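Local coordinates for 3-dehydroshikimate dehydratase (Pseudomonas putida, PDB 5HMQ), which converts 3-dehydroshikimate to protocatechuate with loss of water, using a divalent metal cation in the quinate and shikimate degradation pathways, at residues R85-M90 / L131-E136; R533-A538 / V543-I548. All coordinates share one frame; numbering follows the deposited sequence.

The two contacts sit in the two halves of a fusion protein, their centres about 69 Å and nearest atoms about 48 Å apart, on opposite sides of the chain's centre. Contact 1 comes first and belongs to the N-terminal TIM barrel, which carries the dehydratase activity; there helix 76-93 packs on the start of strand 132-136 and the loop residue before it. Contact 2 follows in the C-terminal dioxygenase-like half, where helix 531-541 meets the loop leading on to helix 550-559. They share no helix, strand or sheet, each packing within its own domain. Each half holds its own magnesium ion; the C-terminal half shows no 4-hydroxyphenylpyruvate dioxygenase activity but appears important for optimal dehydratase activity in vivo.

Contact 1 of 2, residues R85-M90 / L131-E136; sequences RKFDLM and LRIGYE. With MG (magnesium ion), chain K.
F87 and L131 make the tight spot of this contact. CD1 of L131 lies 3.5 Å from CD1 of F87 and also touches CB and CG, approaching the ring obliquely. F87 has its CG beside its own backbone N (chi1 -65°), which carries the ring past L131 to I133. There CD1 of I133 reaches the ring edge, 4.1 Å from CE1 of F87, and the two side chains cross at about a right angle. M90 is selenomethionine; its SE also lies at the edge of the F87 ring, in its plane, while its CE makes a looser contact with CD1 of L131 at 4.2 Å.

On the solvent side, R85 and D88 are exposed, and D88 forms a salt bridge with R129. Farther along the strand, E136 does not touch the helix segment; its OE1 binds the magnesium ion at 2.1 Å, with D167, Q193, E241 and two waters completing the site.

With no hydrogen bond across, apolar contact of F87 and M90 with L131, just before strand 132-136, and of F87 with I133 joins the segments. The metal ligand E136 ends the same strand, at the C-terminal side usual for TIM-barrel active sites.

Contact 2 of 2, residues R533-A538 / V543-I548; sequences REVARA and VPLLEI
V543 and L545 both present their side chains to helix 531-541, and A538 lies against both. The CB of A538 points at the loop and is 4.0 Å from CG2 of V543 and 4.1 Å from CD1 of L545. V543 has CG1 anti to its backbone N (chi1 173°), and this turns CG2 to the helix side, where it borders both the methyl and the carbonyl oxygen of A538; CB of V543 sits nearer still to that O, at 3.3 Å. L545 reaches in with a single methyl: its CD1 meets A538 and also lies 4.3 Å from CG1 of V535, one turn earlier on the helix.

Between V543 and L545 the chain bends at P544, the centre of an inverse gamma turn, in which N of L545 donates a hydrogen bond to O of V543 at 2.8 Å. The proline's CB points away from the helix, whereas the residues before and after it face inward. V535 and L545 both rest on V589 of strand 585-590, and V543 packs on L320 and R319.

One hydrogen bond crosses the contact: N of V543 donates to O of A538 at 3.0 Å, with an N-H...O angle of 153°. This 6→1 backbone bond, with the apolar A538-V543 contact beside it, is a pattern seen where helices terminate; it satisfies a carbonyl of the last turn and ties the loop to it.

Contact 1 of 2, residues R85-M90 / L131-E136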
loop_
_atom_site.group_PDB
_atom_site.type_symbol
_atom_site.label_atom_id
_atom_site.label_comp_id
_atom_site.label_asym_id
_atom_site.label_seq_id
_atom_site.Cartn_x
_atom_site.Cartn_y
_atom_site.Cartn_z
ATOM N N ARG C 85 -33.095 -19.116 5.308
ATOM C CA ARG C 85 -31.981 -19.458 4.426
ATOM C C ARG C 85 -30.641 -19.170 5.092
ATOM O O ARG C 85 -29.683 -19.935 4.932
ATOM C CB ARG C 85 -32.099 -18.706 3.099
ATOM C CG ARG C 85 -33.277 -19.151 2.242
ATOM C CD ARG C 85 -33.154 -18.650 0.807
ATOM N NE ARG C 85 -33.037 -17.197 0.733
ATOM C CZ ARG C 85 -34.071 -16.364 0.671
ATOM N NH1 ARG C 85 -35.310 -16.838 0.676
ATOM N NH2 ARG C 85 -33.864 -15.054 0.607
ATOM N N LYS C 86 -30.549 -18.066 5.834
ATOM C CA LYS C 86 -29.316 -17.788 6.564
ATOM C C LYS C 86 -29.096 -18.811 7.673
ATOM O O LYS C 86 -27.963 -19.247 7.904
ATOM C CB LYS C 86 -29.341 -16.367 7.126
ATOM C CG LYS C 86 -29.544 -15.289 6.068
ATOM C CD LYS C 86 -28.678 -15.536 4.836
ATOM C CE LYS C 86 -29.142 -14.688 3.660
ATOM N NZ LYS C 86 -28.424 -15.026 2.395
ATOM N N PHE C 87 -30.169 -19.206 8.366
ATOM C CA PHE C 87 -30.074 -20.284 9.346
ATOM C C PHE C 87 -29.526 -21.557 8.713
ATOM O O PHE C 87 -28.633 -22.206 9.274
ATOM C CB PHE C 87 -31.442 -20.545 9.980
ATOM C CG PHE C 87 -31.962 -19.401 10.804
ATOM C CD1 PHE C 87 -31.098 -18.463 11.344
ATOM C CD2 PHE C 87 -33.320 -19.265 11.037
ATOM C CE1 PHE C 87 -31.580 -17.411 12.105
ATOM C CE2 PHE C 87 -33.809 -18.217 11.794
ATOM C CZ PHE C 87 -32.937 -17.289 12.328
ATOM N N ASP C 88 -30.050 -21.934 7.541
ATOM C CA ASP C 88 -29.510 -23.089 6.825
ATOM C C ASP C 88 -28.019 -22.927 6.570
ATOM O O ASP C 88 -27.243 -23.876 6.733
ATOM C CB ASP C 88 -30.247 -23.298 5.500
ATOM C CG ASP C 88 -31.704 -23.679 5.687
ATOM O OD1 ASP C 88 -32.056 -24.214 6.760
ATOM O OD2 ASP C 88 -32.499 -23.453 4.750
ATOM N N LEU C 89 -27.603 -21.726 6.167
ATOM C CA LEU C 89 -26.201 -21.485 5.854
ATOM C C LEU C 89 -25.328 -21.613 7.097
ATOM O O LEU C 89 -24.231 -22.180 7.038
ATOM C CB LEU C 89 -26.058 -20.100 5.222
ATOM C CG LEU C 89 -24.706 -19.660 4.672
ATOM C CD1 LEU C 89 -24.276 -20.613 3.587
ATOM C CD2 LEU C 89 -24.815 -18.249 4.122
HETATM N N MSE C 90 -25.805 -21.108 8.230
HETATM C CA MSE C 90 -25.049 -21.133 9.477
HETATM C C MSE C 90 -24.809 -22.551 9.984
HETATM O O MSE C 90 -23.736 -22.860 10.499
HETATM C CB MSE C 90 -25.774 -20.320 10.546
HETATM C CG MSE C 90 -25.855 -18.845 10.227
HETATM SE SE MSE C 90 -27.289 -17.967 11.192
HETATM C CE MSE C 90 -26.625 -18.231 13.008
ATOM N N LEU C 131 -30.340 -21.497 17.306
ATOM C CA LEU C 131 -29.459 -20.417 16.890
ATOM C C LEU C 131 -29.781 -19.158 17.689
ATOM O O LEU C 131 -30.757 -19.099 18.440
ATOM C CB LEU C 131 -29.580 -20.164 15.382
ATOM C CG LEU C 131 -29.396 -21.428 14.531
ATOM C CD1 LEU C 131 -29.689 -21.156 13.065
ATOM C CD2 LEU C 131 -28.001 -22.013 14.704
ATOM N N ARG C 132 -28.935 -18.143 17.517
ATOM C CA ARG C 132 -29.003 -16.921 18.303
ATOM C C ARG C 132 -28.976 -15.700 17.391
ATOM O O ARG C 132 -28.312 -15.695 16.351
ATOM C CB ARG C 132 -27.831 -16.894 19.289
ATOM C CG ARG C 132 -27.901 -18.011 20.326
ATOM C CD ARG C 132 -26.548 -18.287 20.969
ATOM N NE ARG C 132 -25.919 -17.125 21.579
ATOM C CZ ARG C 132 -24.617 -16.867 21.493
ATOM N NH1 ARG C 132 -23.824 -17.684 20.812
ATOM N NH2 ARG C 132 -24.110 -15.795 22.081
ATOM N N ILE C 133 -29.697 -14.659 17.801
ATOM C CA ILE C 133 -29.741 -13.387 17.091
ATOM C C ILE C 133 -28.987 -12.352 17.914
ATOM O O ILE C 133 -29.283 -12.159 19.100
ATOM C CB ILE C 133 -31.185 -12.920 16.831
ATOM C CG1 ILE C 133 -31.966 -13.960 16.030
ATOM C CG2 ILE C 133 -31.188 -11.588 16.097
ATOM C CD1 ILE C 133 -31.450 -14.172 14.634
ATOM N N GLY C 134 -28.015 -11.694 17.290
ATOM C CA GLY C 134 -27.354 -10.558 17.902
ATOM C C GLY C 134 -27.716 -9.266 17.197
ATOM O O GLY C 134 -27.433 -9.107 16.007
ATOM N N TYR C 135 -28.342 -8.339 17.916
ATOM C CA TYR C 135 -28.894 -7.122 17.333
ATOM C C TYR C 135 -27.896 -5.980 17.500
ATOM O O TYR C 135 -27.503 -5.655 18.626
ATOM C CB TYR C 135 -30.232 -6.783 17.991
ATOM C CG TYR C 135 -31.020 -5.677 17.322
ATOM C CD1 TYR C 135 -31.110 -5.595 15.937
ATOM C CD2 TYR C 135 -31.699 -4.733 18.080
ATOM C CE1 TYR C 135 -31.842 -4.588 15.326
ATOM C CE2 TYR C 135 -32.430 -3.724 17.481
ATOM C CZ TYR C 135 -32.501 -3.657 16.105
ATOM O OH TYR C 135 -33.233 -2.651 15.513
ATOM N N GLU C 136 -27.489 -5.379 16.382
ATOM C CA GLU C 136 -26.511 -4.297 16.363
ATOM C C GLU C 136 -27.149 -3.043 15.785
ATOM O O GLU C 136 -27.821 -3.104 14.751
ATOM C CB GLU C 136 -25.281 -4.672 15.530
ATOM C CG GLU C 136 -24.270 -3.541 15.376
ATOM C CD GLU C 136 -23.318 -3.758 14.215
ATOM O OE1 GLU C 136 -22.088 -3.730 14.433
ATOM O OE2 GLU C 136 -23.806 -3.976 13.086
HETATM MG MG MG K . -20.312 -3.741 13.390
HETATM O O HOH W 1 -21.131 -5.239 12.296
HETATM O O HOH W 2 -20.908 -2.515 11.955
#

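Contact 2 of 2, residues R533-A538 / V543-I548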
loop_
_atom_site.group_PDB
_atom_site.type_symbol
_atom_site.label_atom_id
_atom_site.label_comp_id
_atom_site.label_asym_id
_atom_site.label_seq_id
_atom_site.Cartn_x
_atom_site.Cartn_y
_atom_site.Cartn_z
ATOM N N ARG C 533 24.262 31.668 18.802
ATOM C CA ARG C 533 25.646 31.210 18.839
ATOM C C ARG C 533 25.840 29.969 17.977
ATOM O O ARG C 533 26.880 29.808 17.329
ATOM C CB ARG C 533 26.072 30.936 20.282
ATOM C CG ARG C 533 27.574 30.800 20.453
ATOM C CD ARG C 533 27.948 30.306 21.838
ATOM N NE ARG C 533 29.397 30.239 22.003
ATOM C CZ ARG C 533 30.008 29.702 23.055
ATOM N NH1 ARG C 533 29.297 29.172 24.039
ATOM N NH2 ARG C 533 31.332 29.688 23.115
ATOM N N GLU C 534 24.844 29.081 17.948
ATOM C CA GLU C 534 24.977 27.858 17.167
ATOM C C GLU C 534 24.833 28.130 15.675
ATOM O O GLU C 534 25.566 27.551 14.865
ATOM C CB GLU C 534 23.952 26.823 17.628
ATOM C CG GLU C 534 24.154 26.366 19.063
ATOM C CD GLU C 534 25.570 25.916 19.350
ATOM O OE1 GLU C 534 26.159 25.206 18.510
ATOM O OE2 GLU C 534 26.094 26.275 20.426
ATOM N N VAL C 535 23.882 28.988 15.295
ATOM C CA VAL C 535 23.724 29.351 13.888
ATOM C C VAL C 535 24.997 29.998 13.357
ATOM O O VAL C 535 25.463 29.674 12.258
ATOM C CB VAL C 535 22.501 30.268 13.702
ATOM C CG1 VAL C 535 22.529 30.921 12.329
ATOM C CG2 VAL C 535 21.215 29.479 13.885
ATOM N N ALA C 536 25.582 30.916 14.129
ATOM C CA ALA C 536 26.801 31.587 13.692
ATOM C C ALA C 536 27.929 30.589 13.465
ATOM O O ALA C 536 28.590 30.606 12.419
ATOM C CB ALA C 536 27.212 32.645 14.718
ATOM N N ARG C 537 28.159 29.703 14.435
ATOM C CA ARG C 537 29.216 28.707 14.289
ATOM C C ARG C 537 28.917 27.751 13.138
ATOM O O ARG C 537 29.816 27.402 12.363
ATOM C CB ARG C 537 29.399 27.949 15.604
ATOM C CG ARG C 537 30.665 27.114 15.675
ATOM C CD ARG C 537 30.396 25.819 16.415
ATOM N NE ARG C 537 29.333 25.086 15.744
ATOM C CZ ARG C 537 29.521 24.287 14.701
ATOM N NH1 ARG C 537 30.737 24.105 14.208
ATOM N NH2 ARG C 537 28.485 23.677 14.147
ATOM N N ALA C 538 27.660 27.315 13.008
ATOM C CA ALA C 538 27.316 26.357 11.961
ATOM C C ALA C 538 27.394 26.987 10.574
ATOM O O ALA C 538 27.913 26.371 9.635
ATOM C CB ALA C 538 25.921 25.784 12.209
ATOM N N VAL C 543 27.817 24.647 7.204
ATOM C CA VAL C 543 26.523 23.952 7.232
ATOM C C VAL C 543 25.541 24.685 6.324
ATOM O O VAL C 543 25.353 25.906 6.477
ATOM C CB VAL C 543 25.991 23.874 8.662
ATOM C CG1 VAL C 543 24.579 23.306 8.666
ATOM C CG2 VAL C 543 26.910 23.025 9.529
ATOM N N PRO C 544 24.889 23.994 5.369
ATOM C CA PRO C 544 23.976 24.674 4.426
ATOM C C PRO C 544 22.600 24.947 5.025
ATOM O O PRO C 544 21.574 24.362 4.648
ATOM C CB PRO C 544 23.925 23.688 3.256
ATOM C CG PRO C 544 24.104 22.365 3.895
ATOM C CD PRO C 544 25.046 22.564 5.053
ATOM N N LEU C 545 22.566 25.864 5.989
ATOM C CA LEU C 545 21.307 26.280 6.588
ATOM C C LEU C 545 20.484 27.092 5.585
ATOM O O LEU C 545 21.023 27.760 4.697
ATOM C CB LEU C 545 21.571 27.090 7.857
ATOM C CG LEU C 545 22.437 26.387 8.899
ATOM C CD1 LEU C 545 23.032 27.422 9.842
ATOM C CD2 LEU C 545 21.639 25.348 9.677
ATOM N N LEU C 546 19.164 27.054 5.756
ATOM C CA LEU C 546 18.263 27.658 4.784
ATOM C C LEU C 546 18.252 29.179 4.886
ATOM O O LEU C 546 18.427 29.756 5.963
ATOM C CB LEU C 546 16.844 27.138 4.980
ATOM C CG LEU C 546 16.665 25.624 4.963
ATOM C CD1 LEU C 546 15.215 25.270 5.224
ATOM C CD2 LEU C 546 17.124 25.066 3.627
ATOM N N GLU C 547 18.025 29.822 3.743
ATOM C CA GLU C 547 17.791 31.259 3.681
ATOM C C GLU C 547 16.298 31.532 3.771
ATOM O O GLU C 547 15.514 30.998 2.979
ATOM C CB GLU C 547 18.342 31.852 2.382
ATOM C CG GLU C 547 17.998 33.327 2.186
ATOM C CD GLU C 547 18.646 33.923 0.953
ATOM O OE1 GLU C 547 19.769 33.501 0.605
ATOM O OE2 GLU C 547 18.021 34.799 0.318
ATOM N N ILE C 548 15.912 32.361 4.726
ATOM C CA ILE C 548 14.509 32.661 4.999
ATOM C C ILE C 548 14.184 34.012 4.372
ATOM O O ILE C 548 14.924 34.979 4.604
ATOM C CB ILE C 548 14.219 32.672 6.510
ATOM C CG1 ILE C 548 14.662 31.351 7.142
ATOM C CG2 ILE C 548 12.742 32.909 6.765
ATOM C CD1 ILE C 548 14.043 30.127 6.502
#